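Local coordinates for Rod shape-determining protein (MreC) (Helicobacter pylori, PDB 5LP5) that binds penicillin-binding protein 2 in the core cell wall synthesis complex and probably takes part in determining the rod shape of the cell, at residues Y95-M100 with H240-D245; V112-I117 with G143-F148; L178-I183 with A225-A230; D193-S198 with G211-I216; N123-L128 with I135-L140. One frame throughout, in Å; residues are numbered along the deposited sequence.

Interaction 1: Y95-M100 with H240-D245; sequences YTPTFM and HVFLSD
Thr96 and Leu243 form the best-defined rung between 95-100 and 240-245, a hydrogen-bonded antiparallel pair. Leu243 N donates almost straight to Thr96 O (2.6 Å, 177°), and Thr96 N returns a bond of 3.1 Å to Leu243 O, approaching it in the carbonyl plane on a lone pair. Farther along, Thr98 N donates to Val241 O at 2.9 Å. The tight part is the face that carries Thr98, Val241 and Leu243. OG1 of Thr98 stands anti to its backbone N (chi1 -179°), which places CG2 in the crowded position between N and the carbonyl carbon; from there CG2 lies 3.7 Å from Val241 CG1, the two side chains running side by side in the same direction. Leu243 continues this buried layer onto Tyr126, Leu128 and Ala138. The opposite face is looser and largely solvent-exposed. There Tyr95 and Phe242 cross at about a right angle, with Tyr95 CD1 4.0 Å from Phe242 CB, and the Phe242 ring brings CE1 to 4.0 Å from Pro97 CB. Ser244 is the buried exception on that side: its OG is hydrogen-bonded to Ile203 O, while its CB meets Tyr95 CE1. Since 93-103 and 241-246 are the first and last strands of one six-stranded antiparallel sheet, their pairing is the seam typical of a closed beta-barrel.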
# COMPACT_ATOMS: atom_id res chain seq x y z
N TYR C 95 -32.51 -11.71 17.28
CA TYR C 95 -31.84 -12.51 18.27
C TYR C 95 -32.80 -13.60 18.72
O TYR C 95 -33.92 -13.30 19.11
CB TYR C 95 -31.46 -11.63 19.45
CG TYR C 95 -30.23 -10.80 19.21
CD1 TYR C 95 -29.00 -11.41 19.19
CD2 TYR C 95 -30.29 -9.42 19.02
CE1 TYR C 95 -27.84 -10.66 18.97
CE2 TYR C 95 -29.15 -8.67 18.80
CZ TYR C 95 -27.92 -9.30 18.77
OH TYR C 95 -26.75 -8.60 18.58
N THR C 96 -32.36 -14.86 18.66
CA THR C 96 -33.18 -15.99 19.12
C THR C 96 -32.38 -16.77 20.12
O THR C 96 -31.21 -17.04 19.89
CB THR C 96 -33.55 -16.92 17.96
OG1 THR C 96 -33.97 -16.13 16.86
CG2 THR C 96 -34.67 -17.82 18.33
N PRO C 97 -32.99 -17.16 21.24
CA PRO C 97 -32.22 -17.87 22.23
C PRO C 97 -31.90 -19.31 21.83
O PRO C 97 -32.60 -19.90 21.02
CB PRO C 97 -33.11 -17.81 23.48
CG PRO C 97 -34.50 -17.64 22.97
CD PRO C 97 -34.35 -16.85 21.71
N THR C 98 -30.83 -19.83 22.40
CA THR C 98 -30.32 -21.15 22.05
C THR C 98 -29.52 -21.58 23.25
O THR C 98 -29.12 -20.72 24.07
CB THR C 98 -29.41 -21.13 20.78
OG1 THR C 98 -28.95 -22.46 20.46
CG2 THR C 98 -28.20 -20.21 20.96
N PHE C 99 -29.27 -22.88 23.36
CA PHE C 99 -28.42 -23.33 24.42
C PHE C 99 -27.63 -24.53 24.02
O PHE C 99 -28.03 -25.24 23.11
CB PHE C 99 -29.24 -23.62 25.69
CG PHE C 99 -30.32 -24.63 25.49
CD1 PHE C 99 -30.09 -25.93 25.89
CD2 PHE C 99 -31.54 -24.31 24.90
CE1 PHE C 99 -31.07 -26.91 25.75
CE2 PHE C 99 -32.52 -25.29 24.74
CZ PHE C 99 -32.28 -26.58 25.18
N MET C 100 -26.50 -24.73 24.69
CA MET C 100 -25.62 -25.84 24.36
C MET C 100 -26.07 -27.10 25.10
O MET C 100 -26.46 -27.05 26.25
CB MET C 100 -24.15 -25.50 24.61
CG MET C 100 -23.68 -25.56 26.04
SD MET C 100 -21.96 -25.03 26.19
CE MET C 100 -21.10 -26.56 25.85
N HIS C 240 -27.22 -18.58 28.70
CA HIS C 240 -27.92 -17.36 28.29
C HIS C 240 -27.48 -16.86 26.91
O HIS C 240 -27.17 -15.68 26.76
CB HIS C 240 -27.75 -16.25 29.33
CG HIS C 240 -28.30 -16.58 30.68
ND1 HIS C 240 -29.64 -16.90 30.88
CD2 HIS C 240 -27.72 -16.62 31.90
CE1 HIS C 240 -29.84 -17.15 32.16
NE2 HIS C 240 -28.69 -16.98 32.80
N VAL C 241 -27.47 -17.77 25.93
CA VAL C 241 -26.89 -17.51 24.62
C VAL C 241 -27.96 -17.24 23.58
O VAL C 241 -28.96 -17.94 23.53
CB VAL C 241 -26.02 -18.68 24.15
CG1 VAL C 241 -25.50 -18.44 22.73
CG2 VAL C 241 -24.87 -18.92 25.12
N PHE C 242 -27.72 -16.21 22.76
CA PHE C 242 -28.62 -15.81 21.70
C PHE C 242 -27.96 -15.94 20.32
O PHE C 242 -26.80 -15.59 20.15
CB PHE C 242 -29.04 -14.35 21.92
CG PHE C 242 -29.90 -14.14 23.12
CD1 PHE C 242 -31.28 -14.19 23.01
CD2 PHE C 242 -29.35 -13.85 24.35
CE1 PHE C 242 -32.09 -13.99 24.12
CE2 PHE C 242 -30.16 -13.65 25.47
CZ PHE C 242 -31.53 -13.72 25.35
N LEU C 243 -28.72 -16.41 19.34
CA LEU C 243 -28.24 -16.55 17.97
C LEU C 243 -28.55 -15.30 17.18
O LEU C 243 -29.67 -14.80 17.20
CB LEU C 243 -28.95 -17.72 17.30
CG LEU C 243 -28.43 -18.17 15.94
CD1 LEU C 243 -27.17 -19.00 16.06
CD2 LEU C 243 -29.48 -19.07 15.29
N SER C 244 -27.56 -14.80 16.45
CA SER C 244 -27.73 -13.57 15.68
C SER C 244 -28.05 -13.82 14.22
O SER C 244 -27.17 -14.24 13.48
CB SER C 244 -26.48 -12.72 15.77
OG SER C 244 -26.58 -11.65 14.84
N ASP C 245 -29.29 -13.54 13.82
CA ASP C 245 -29.77 -13.77 12.45
C ASP C 245 -29.98 -12.43 11.73
O ASP C 245 -30.98 -11.75 11.97
CB ASP C 245 -31.09 -14.57 12.50
CG ASP C 245 -31.60 -14.98 11.09
OD1 ASP C 245 -31.10 -14.53 10.08
OD2 ASP C 245 -32.52 -15.78 10.95

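Interaction 2: V112-I117 with G143-F148; sequences VSLNPI and GRLNGF
Leu145 makes the largest contribution to the contact between 112-117 and 143-148, and it can be traced outward atom by atom. Its CB lies 3.8 Å from Leu114 O. With CG anti to the backbone N (chi1 -173°), the chain then turns across Leu114, the two leucines crossing obliquely: Leu145 CG sits 3.9 Å from Leu114 CB and has Leu114 CD1 at a similar separation. At the tip the branches part. CD2 comes to 3.7 Å from Asn115 O and 4.2 Å from Ile117 CG1, so it reaches past the end of strand 112-114 to the residues that follow it, whereas CD1 leads toward Val139 of the adjoining strand. The backbones pair antiparallel. Gly147 N donates to Val112 O at 2.8 Å, nearly straight at 170°, and Val112 N completes this hydrogen-bonded pair through Gly147 O. Leu114 N reaches Leu145 O nearly along the C=O axis, at 2.9 Å. Gly147 carries no side chain, and Val112 CG2 settles against its bare CA at 3.9 Å. The sides alternate along the strands, with Leu114 and Leu145 on one face and the partly exposed Ser113 and Asn146 on the other. Leu145 and Leu114 extend inward to Leu120 and Ala138 respectively, the inside-outside alternation characteristic of strands in a closed antiparallel beta-barrel.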
# COMPACT_ATOMS: atom_id res chain seq x y z
N VAL C 112 -19.13 -26.46 20.30
CA VAL C 112 -20.29 -26.96 21.03
C VAL C 112 -21.47 -27.36 20.16
O VAL C 112 -21.68 -26.80 19.07
CB VAL C 112 -20.78 -25.92 22.07
CG1 VAL C 112 -19.68 -25.58 23.04
CG2 VAL C 112 -21.31 -24.66 21.38
N SER C 113 -22.24 -28.31 20.66
CA SER C 113 -23.50 -28.70 20.03
C SER C 113 -24.64 -27.89 20.62
O SER C 113 -24.78 -27.81 21.84
CB SER C 113 -23.80 -30.19 20.26
OG SER C 113 -23.04 -31.05 19.44
N LEU C 114 -25.45 -27.29 19.74
CA LEU C 114 -26.54 -26.43 20.15
C LEU C 114 -27.88 -27.07 19.87
O LEU C 114 -28.06 -27.81 18.92
CB LEU C 114 -26.48 -25.12 19.38
CG LEU C 114 -25.24 -24.28 19.66
CD1 LEU C 114 -25.15 -23.16 18.63
CD2 LEU C 114 -25.28 -23.68 21.04
N ASN C 115 -28.85 -26.75 20.71
CA ASN C 115 -30.17 -27.28 20.51
C ASN C 115 -30.76 -26.70 19.23
O ASN C 115 -30.71 -25.48 19.03
CB ASN C 115 -31.05 -26.89 21.66
CG ASN C 115 -32.25 -27.79 21.77
OD1 ASN C 115 -32.12 -29.02 21.67
ND2 ASN C 115 -33.44 -27.20 21.93
N PRO C 116 -31.31 -27.56 18.35
CA PRO C 116 -31.90 -27.14 17.08
C PRO C 116 -32.83 -25.95 17.20
O PRO C 116 -33.50 -25.79 18.22
CB PRO C 116 -32.71 -28.36 16.65
CG PRO C 116 -32.02 -29.51 17.26
CD PRO C 116 -31.36 -29.03 18.51
N ILE C 117 -32.85 -25.11 16.17
CA ILE C 117 -33.73 -23.95 16.11
C ILE C 117 -34.52 -23.99 14.81
O ILE C 117 -33.96 -24.15 13.74
CB ILE C 117 -32.94 -22.63 16.21
CG1 ILE C 117 -32.39 -22.42 17.62
CG2 ILE C 117 -33.81 -21.44 15.77
CD1 ILE C 117 -31.68 -21.10 17.81
N GLY C 143 -28.35 -30.97 9.50
CA GLY C 143 -29.32 -31.07 10.58
C GLY C 143 -28.82 -30.82 11.98
O GLY C 143 -29.60 -30.89 12.92
N ARG C 144 -27.53 -30.51 12.14
CA ARG C 144 -26.93 -30.24 13.46
C ARG C 144 -26.45 -28.80 13.60
O ARG C 144 -25.76 -28.27 12.74
CB ARG C 144 -25.74 -31.16 13.71
CG ARG C 144 -26.10 -32.62 13.59
CD ARG C 144 -24.94 -33.54 13.86
NE ARG C 144 -25.43 -34.92 13.88
CZ ARG C 144 -25.97 -35.51 14.95
NH1 ARG C 144 -26.10 -34.86 16.10
NH2 ARG C 144 -26.39 -36.77 14.86
N LEU C 145 -26.82 -28.17 14.70
CA LEU C 145 -26.47 -26.77 14.88
C LEU C 145 -25.19 -26.68 15.70
O LEU C 145 -25.17 -26.99 16.89
CB LEU C 145 -27.61 -26.03 15.56
CG LEU C 145 -27.45 -24.53 15.66
CD1 LEU C 145 -27.17 -23.89 14.31
CD2 LEU C 145 -28.69 -23.93 16.31
N ASN C 146 -24.11 -26.29 15.04
CA ASN C 146 -22.80 -26.31 15.67
C ASN C 146 -22.30 -24.91 15.98
O ASN C 146 -22.32 -24.02 15.12
CB ASN C 146 -21.80 -26.99 14.76
CG ASN C 146 -22.10 -28.44 14.53
OD1 ASN C 146 -22.57 -29.14 15.44
ND2 ASN C 146 -21.83 -28.90 13.31
N GLY C 147 -21.83 -24.74 17.21
CA GLY C 147 -21.23 -23.47 17.63
C GLY C 147 -19.71 -23.55 17.62
O GLY C 147 -19.13 -24.42 18.27
N PHE C 148 -19.08 -22.66 16.85
CA PHE C 148 -17.63 -22.55 16.84
C PHE C 148 -17.24 -21.26 17.52
O PHE C 148 -17.43 -20.18 16.98
CB PHE C 148 -17.09 -22.61 15.42
CG PHE C 148 -17.59 -23.80 14.65
CD1 PHE C 148 -17.11 -25.07 14.93
CD2 PHE C 148 -18.56 -23.66 13.70
CE1 PHE C 148 -17.59 -26.18 14.26
CE2 PHE C 148 -19.05 -24.76 13.02
CZ PHE C 148 -18.56 -26.03 13.30

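Interaction 3: L178-I183 with A225-A230; sequences LVVDFI and AVLKNA
Between 178-183 and 225-230 the side chains interlock through branched methyls and the small hollows beside alanines. Leu178, its CG anti to the backbone N (chi1 -164°), pushes CD2 into the angle between Ala230 CB at 3.5 Å and Leu227 CD1 at 3.9 Å. Leu227 is itself a bump facing two neighbours. Its CG stands anti to the carbonyl carbon (chi1 -54°), and its forked end straddles Val180 CG2, with CD2 3.9 Å from that methyl and CD1 only slightly farther; both leucine contacts cross obliquely. Beside Ala225 the short CB makes a shallow recess, entered by Ile183 CD1 at 4.0 Å and flanked by Val180 CB. The reverse face is sparser: Val179 CG2 and Val226 CG2 approach only to 4.4 Å. Three backbone bonds fix this register. Val180 and Ala225 each donate N-H to the other's carbonyl O as a hydrogen-bonded antiparallel pair, with Val180 N to Ala225 O the shorter at 2.7 Å, and Leu227 N donates nearly along the C=O axis of Leu178 O at 3.0 Å. Val159, Ile161 and Ile170 continue the apolar filling within the second barrel. Outside it, Phe182 O accepts a hydrogen bond from Tyr127 OH of the penicillin-binding protein 2 chain. Chemically, the contact unites apolar side chains with buried peptide groups that satisfy one another, implying cohesion by shape and backbone bonding, without any side-chain charge taking part.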
# COMPACT_ATOMS: atom_id res chain seq x y z
N LEU C 178 -7.47 -14.39 21.13
CA LEU C 178 -8.33 -13.79 20.13
C LEU C 178 -7.59 -12.65 19.45
O LEU C 178 -7.08 -11.79 20.11
CB LEU C 178 -9.64 -13.29 20.77
CG LEU C 178 -10.73 -12.99 19.76
CD1 LEU C 178 -11.09 -14.26 19.03
CD2 LEU C 178 -11.97 -12.46 20.45
N VAL C 179 -7.55 -12.65 18.13
CA VAL C 179 -6.76 -11.67 17.39
C VAL C 179 -7.60 -10.96 16.35
O VAL C 179 -8.48 -11.58 15.75
CB VAL C 179 -5.60 -12.37 16.67
CG1 VAL C 179 -4.87 -11.40 15.74
CG2 VAL C 179 -4.67 -13.06 17.68
N VAL C 180 -7.37 -9.67 16.17
CA VAL C 180 -7.89 -8.97 15.00
C VAL C 180 -6.78 -8.88 13.96
O VAL C 180 -5.71 -8.33 14.21
CB VAL C 180 -8.40 -7.55 15.31
CG1 VAL C 180 -8.92 -6.89 14.06
CG2 VAL C 180 -9.46 -7.58 16.40
N ASP C 181 -7.06 -9.42 12.79
CA ASP C 181 -6.08 -9.51 11.72
C ASP C 181 -6.43 -8.55 10.59
O ASP C 181 -7.56 -8.06 10.50
CB ASP C 181 -6.08 -10.96 11.20
CG ASP C 181 -4.88 -11.74 11.66
OD1 ASP C 181 -3.78 -11.14 11.58
OD2 ASP C 181 -5.04 -12.92 12.08
N PHE C 182 -5.43 -8.30 9.75
CA PHE C 182 -5.59 -7.61 8.47
C PHE C 182 -5.98 -6.13 8.53
O PHE C 182 -6.72 -5.63 7.70
CB PHE C 182 -6.53 -8.38 7.55
CG PHE C 182 -6.24 -9.85 7.47
CD1 PHE C 182 -4.95 -10.33 7.26
CD2 PHE C 182 -7.27 -10.76 7.70
CE1 PHE C 182 -4.70 -11.69 7.22
CE2 PHE C 182 -7.04 -12.13 7.63
CZ PHE C 182 -5.75 -12.59 7.39
N ILE C 183 -5.40 -5.44 9.48
CA ILE C 183 -5.61 -4.00 9.69
C ILE C 183 -4.62 -3.18 8.86
O ILE C 183 -3.43 -3.51 8.79
CB ILE C 183 -5.38 -3.65 11.16
CG1 ILE C 183 -6.20 -4.56 12.07
CG2 ILE C 183 -5.69 -2.20 11.44
CD1 ILE C 183 -5.76 -4.56 13.52
N ALA C 225 -3.96 -7.09 15.97
CA ALA C 225 -4.20 -6.66 17.33
C ALA C 225 -4.63 -7.84 18.15
O ALA C 225 -5.61 -8.50 17.82
CB ALA C 225 -5.28 -5.58 17.37
N VAL C 226 -3.91 -8.10 19.22
CA VAL C 226 -4.28 -9.15 20.14
C VAL C 226 -5.21 -8.56 21.16
O VAL C 226 -4.92 -7.48 21.67
CB VAL C 226 -3.05 -9.73 20.85
CG1 VAL C 226 -3.46 -10.85 21.81
CG2 VAL C 226 -2.04 -10.24 19.83
N LEU C 227 -6.29 -9.26 21.47
CA LEU C 227 -7.32 -8.71 22.37
C LEU C 227 -7.18 -9.22 23.77
O LEU C 227 -6.66 -10.28 23.99
CB LEU C 227 -8.72 -9.06 21.87
CG LEU C 227 -9.00 -8.66 20.44
CD1 LEU C 227 -10.47 -8.87 20.13
CD2 LEU C 227 -8.66 -7.21 20.18
N LYS C 228 -7.69 -8.44 24.72
CA LYS C 228 -7.88 -8.88 26.08
C LYS C 228 -9.35 -8.60 26.44
O LYS C 228 -10.05 -7.93 25.68
CB LYS C 228 -6.93 -8.15 27.01
CG LYS C 228 -7.12 -6.64 27.04
CD LYS C 228 -6.14 -5.93 27.95
CE LYS C 228 -6.04 -4.44 27.58
NZ LYS C 228 -5.06 -3.66 28.41
N ASN C 229 -9.83 -9.11 27.58
CA ASN C 229 -11.23 -8.96 27.96
C ASN C 229 -12.20 -9.48 26.91
O ASN C 229 -13.36 -9.03 26.86
CB ASN C 229 -11.56 -7.50 28.22
CG ASN C 229 -10.97 -7.00 29.49
OD1 ASN C 229 -11.25 -7.55 30.55
ND2 ASN C 229 -10.13 -5.95 29.40
N ALA C 230 -11.76 -10.41 26.06
CA ALA C 230 -12.66 -11.06 25.13
C ALA C 230 -13.07 -12.39 25.72
O ALA C 230 -12.35 -12.93 26.57
CB ALA C 230 -12.01 -11.26 23.78

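Interaction 4: D193-S198 with G211-I216; sequences DQVLTS and GEVSSI
Asp193 O is the best-held polar atom between 193-198 and 211-216, held by one hydrogen bond and one weaker CA-H...O contact: Val213 N donates to it at 3.1 Å, lying in its carbonyl plane, and Glu212 CA approaches to 3.3 Å. These grips belong to a beta hairpin, in which strand 194-197 lies antiparallel to strand 209-218 within the second six-stranded barrel. The next rung pairs Val195 with Gly211. Val195 N meets Gly211 O at 2.8 Å, but from above the carbonyl plane, 25° out of it, and the N-H bends to 145°; the return bond, Gly211 N to Val195 O, is weak at 3.4 Å. Gly211 has no side chain, and Val195 CB rests 3.4 Å from its O. The apolar part is small. Val195 and Val213 both turn CG2 anti to the carbonyl carbon, beside their own backbone N, and these methyls meet where the side chains cross at about a right angle. Ile161 of strand 158-161 touches both valines, extending them into the barrel interior. Gln194 and Glu212 occupy the other face, with Glu212 extended beyond CG on a partly exposed side. Asp193 OD2 is hydrogen-bonded to Asn190 N. Farther along 211-216, Ser214 and Ser215 both face Val226 in a classic beta bulge. Where the two valines cross, Val195 CG2 lies 4.0 Å from Val213 CG2.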
# COMPACT_ATOMS: atom_id res chain seq x y z
N ASP C 193 -8.24 0.36 23.34
CA ASP C 193 -9.34 0.63 22.42
C ASP C 193 -10.38 -0.49 22.42
O ASP C 193 -10.01 -1.65 22.25
CB ASP C 193 -8.82 0.74 20.96
CG ASP C 193 -8.46 2.14 20.55
OD1 ASP C 193 -9.28 3.03 20.88
OD2 ASP C 193 -7.42 2.32 19.84
N GLN C 194 -11.65 -0.11 22.56
CA GLN C 194 -12.76 -1.00 22.35
C GLN C 194 -12.79 -1.61 20.95
O GLN C 194 -12.52 -0.95 19.94
CB GLN C 194 -14.06 -0.26 22.58
CG GLN C 194 -14.44 -0.11 24.06
CD GLN C 194 -15.93 -0.20 24.26
OE1 GLN C 194 -16.72 0.19 23.38
NE2 GLN C 194 -16.35 -0.75 25.40
N VAL C 195 -13.15 -2.90 20.91
CA VAL C 195 -13.34 -3.62 19.66
C VAL C 195 -14.80 -4.11 19.58
O VAL C 195 -15.27 -4.83 20.47
CB VAL C 195 -12.38 -4.80 19.57
CG1 VAL C 195 -12.61 -5.61 18.31
CG2 VAL C 195 -10.95 -4.29 19.60
N LEU C 196 -15.50 -3.72 18.53
CA LEU C 196 -16.93 -4.03 18.37
C LEU C 196 -17.17 -4.75 17.05
O LEU C 196 -16.40 -4.56 16.10
CB LEU C 196 -17.76 -2.76 18.34
CG LEU C 196 -17.58 -1.84 19.53
CD1 LEU C 196 -18.13 -0.43 19.29
CD2 LEU C 196 -18.17 -2.52 20.76
N THR C 197 -18.24 -5.52 16.96
CA THR C 197 -18.60 -6.12 15.69
C THR C 197 -18.91 -5.00 14.69
O THR C 197 -19.55 -4.01 15.04
CB THR C 197 -19.81 -7.04 15.82
OG1 THR C 197 -20.93 -6.29 16.30
CG2 THR C 197 -19.55 -8.16 16.78
N SER C 198 -18.45 -5.15 13.46
CA SER C 198 -18.60 -4.08 12.45
C SER C 198 -19.99 -4.11 11.83
O SER C 198 -20.48 -3.11 11.34
CB SER C 198 -17.58 -4.26 11.32
OG SER C 198 -18.08 -5.17 10.36
N GLY C 211 -13.96 -7.08 22.61
CA GLY C 211 -12.80 -7.01 23.52
C GLY C 211 -12.05 -5.70 23.43
O GLY C 211 -12.59 -4.72 22.95
N GLU C 212 -10.82 -5.69 23.90
CA GLU C 212 -9.99 -4.48 23.92
C GLU C 212 -8.59 -4.81 23.42
O GLU C 212 -8.08 -5.89 23.68
CB GLU C 212 -9.88 -3.90 25.34
CG GLU C 212 -11.22 -3.46 25.92
CD GLU C 212 -11.19 -3.09 27.39
OE1 GLU C 212 -10.08 -2.73 27.90
OE2 GLU C 212 -12.30 -3.15 27.98
N VAL C 213 -7.96 -3.86 22.75
CA VAL C 213 -6.64 -4.10 22.19
C VAL C 213 -5.60 -4.19 23.31
O VAL C 213 -5.52 -3.29 24.13
CB VAL C 213 -6.25 -2.99 21.21
CG1 VAL C 213 -4.83 -3.23 20.65
CG2 VAL C 213 -7.26 -2.93 20.08
N SER C 214 -4.85 -5.28 23.36
CA SER C 214 -3.81 -5.41 24.39
C SER C 214 -2.41 -5.23 23.81
O SER C 214 -1.54 -4.68 24.48
CB SER C 214 -3.95 -6.72 25.15
OG SER C 214 -3.11 -7.70 24.67
N SER C 215 -2.17 -5.69 22.59
CA SER C 215 -0.87 -5.49 21.93
C SER C 215 -1.09 -5.47 20.42
O SER C 215 -2.18 -5.75 19.94
CB SER C 215 0.13 -6.58 22.31
OG SER C 215 -0.21 -7.83 21.71
N ILE C 216 -0.04 -5.10 19.69
CA ILE C 216 -0.13 -4.84 18.26
C ILE C 216 1.11 -5.35 17.53
O ILE C 216 2.21 -4.92 17.82
CB ILE C 216 -0.27 -3.34 18.00
CG1 ILE C 216 -1.52 -2.80 18.73
CG2 ILE C 216 -0.32 -3.07 16.51
CD1 ILE C 216 -1.76 -1.30 18.64

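Interaction 5: N123-L128 with I135-L140; sequences NKIYGL and IGIAVL
Ile135 and Ile137 share an uncommon turn of the side chain: chi1 is 64° in the first and 67° in the second, which puts CG1 in the crowded position between backbone N and carbonyl carbon. In this beta hairpin of strands 125-129 and 134-141, those torsions set the CG1 branches so that Ile135 CG1 and Ile137 CD1 meet 123-128. Ile135 CG1 reaches Leu128 CB at 3.5 Å. Ile137 lies side by side with Ile125, both pointing the same way, and its CD1 comes 3.8 Å from Ile125 CG2. Leu128 has CG anti to the carbonyl carbon (chi1 -68°) and hangs over the opposite face, where its CG and CD2 both close on Ala138 CB. Five backbone bonds run along the ladder. Tyr126 and Ala138 form a hydrogen-bonded pair: Tyr126 N to Ala138 O (2.9 Å) lies in the carbonyl plane, whereas Ala138 N stands above the plane of Tyr126 O. In the bonds Leu128 N to Gly136 O and Ile135 N to Leu128 O the donors also stand above the carbonyl planes, and Asn123 N to Leu140 O (3.0 Å) extends the pairing beyond the strand. Lys124 CG covers one face of the Tyr126 ring toward its rim; Tyr126 OH is hydrogen-bonded to Glu121 N, while Lys124 NZ makes a salt bridge with Asp245. Ile125, Ile137 and Val139 pack against Lys136 and Gln139 of the penicillin-binding protein 2 chain, so this face of the hairpin touches the partner protein. Ala138 O lies at the edge of the Tyr126 ring, near its plane, 3.7 Å from CD2 of Tyr126.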
# COMPACT_ATOMS: atom_id res chain seq x y z
N ASN C 123 -25.75 -23.84 6.31
CA ASN C 123 -24.49 -23.23 5.89
C ASN C 123 -24.45 -21.71 6.01
O ASN C 123 -23.40 -21.12 5.76
CB ASN C 123 -24.12 -23.65 4.47
CG ASN C 123 -24.07 -25.15 4.32
OD1 ASN C 123 -24.89 -25.72 3.60
ND2 ASN C 123 -23.13 -25.80 5.03
N LYS C 124 -25.55 -21.08 6.39
CA LYS C 124 -25.48 -19.67 6.71
C LYS C 124 -24.75 -19.54 8.02
O LYS C 124 -24.99 -20.34 8.94
CB LYS C 124 -26.87 -19.06 6.83
CG LYS C 124 -26.84 -17.55 6.98
CD LYS C 124 -28.22 -16.98 7.23
CE LYS C 124 -28.12 -15.50 7.55
NZ LYS C 124 -29.42 -14.87 7.78
N ILE C 125 -23.86 -18.57 8.11
CA ILE C 125 -23.09 -18.35 9.31
C ILE C 125 -23.77 -17.34 10.23
O ILE C 125 -23.93 -16.17 9.87
CB ILE C 125 -21.69 -17.82 8.99
CG1 ILE C 125 -20.93 -18.79 8.10
CG2 ILE C 125 -20.91 -17.56 10.26
CD1 ILE C 125 -19.83 -18.13 7.31
N TYR C 126 -24.16 -17.79 11.42
CA TYR C 126 -24.83 -16.97 12.41
C TYR C 126 -23.86 -16.55 13.49
O TYR C 126 -22.85 -17.18 13.69
CB TYR C 126 -25.99 -17.75 13.05
CG TYR C 126 -27.08 -18.14 12.07
CD1 TYR C 126 -28.04 -17.22 11.67
CD2 TYR C 126 -27.13 -19.41 11.51
CE1 TYR C 126 -29.03 -17.56 10.76
CE2 TYR C 126 -28.12 -19.76 10.60
CZ TYR C 126 -29.07 -18.83 10.23
OH TYR C 126 -30.06 -19.14 9.33
N GLY C 127 -24.17 -15.45 14.17
CA GLY C 127 -23.35 -14.96 15.28
C GLY C 127 -23.91 -15.47 16.59
O GLY C 127 -25.11 -15.69 16.72
N LEU C 128 -23.02 -15.67 17.56
CA LEU C 128 -23.40 -16.04 18.93
C LEU C 128 -23.04 -14.93 19.93
O LEU C 128 -21.92 -14.42 19.93
CB LEU C 128 -22.73 -17.35 19.36
CG LEU C 128 -23.21 -18.64 18.65
CD1 LEU C 128 -22.42 -19.84 19.12
CD2 LEU C 128 -24.70 -18.83 18.91
N ILE C 135 -19.32 -14.21 21.41
CA ILE C 135 -18.60 -15.43 21.83
C ILE C 135 -18.16 -16.32 20.69
O ILE C 135 -17.28 -17.15 20.87
CB ILE C 135 -19.40 -16.29 22.84
CG1 ILE C 135 -20.70 -16.84 22.21
CG2 ILE C 135 -19.72 -15.48 24.07
CD1 ILE C 135 -21.42 -17.87 23.07
N GLY C 136 -18.76 -16.18 19.51
CA GLY C 136 -18.38 -17.02 18.35
C GLY C 136 -19.46 -17.06 17.30
O GLY C 136 -20.27 -16.16 17.20
N ILE C 137 -19.45 -18.10 16.48
CA ILE C 137 -20.43 -18.23 15.42
C ILE C 137 -21.06 -19.60 15.43
O ILE C 137 -20.60 -20.49 16.13
CB ILE C 137 -19.79 -18.01 14.02
CG1 ILE C 137 -18.80 -19.15 13.70
CG2 ILE C 137 -19.09 -16.66 13.96
CD1 ILE C 137 -18.15 -19.04 12.35
N ALA C 138 -22.09 -19.76 14.62
CA ALA C 138 -22.86 -21.01 14.59
C ALA C 138 -23.27 -21.35 13.18
O ALA C 138 -23.74 -20.48 12.45
CB ALA C 138 -24.09 -20.89 15.49
N VAL C 139 -23.12 -22.61 12.81
CA VAL C 139 -23.55 -23.06 11.48
C VAL C 139 -24.39 -24.32 11.55
O VAL C 139 -24.07 -25.25 12.30
CB VAL C 139 -22.36 -23.37 10.55
CG1 VAL C 139 -22.85 -23.45 9.11
CG2 VAL C 139 -21.26 -22.33 10.70
N LEU C 140 -25.46 -24.34 10.76
CA LEU C 140 -26.26 -25.56 10.62
C LEU C 140 -25.66 -26.40 9.51
O LEU C 140 -25.47 -25.91 8.41
CB LEU C 140 -27.71 -25.20 10.30
CG LEU C 140 -28.67 -26.35 10.05
CD1 LEU C 140 -28.83 -27.19 11.29
CD2 LEU C 140 -30.03 -25.82 9.58

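How the interactions relate
Interactions 1, 2 and 5 belong to one barrel and interactions 3 and 4 to the other, on the opposite side of the chain's centre. In the first barrel, strand 241-246 joins interaction 1 to 5 (Ser244 N to Gly127 O, 2.6 Å), strands 134-141 and 144-149 join 5 to 2, and strands 93-103 and 111-114 join 2 to 1, completing the circuit. Interactions 3 and 4, with centres about 6 Å apart, meet where strand 223-228 of the one pairs with strand 209-218 of the other. Interactions 3 and 5 are buried and mostly aliphatic, and both include residues that meet penicillin-binding protein 2. The other three are partly buried, each setting an apolar inner face against a more exposed outer one.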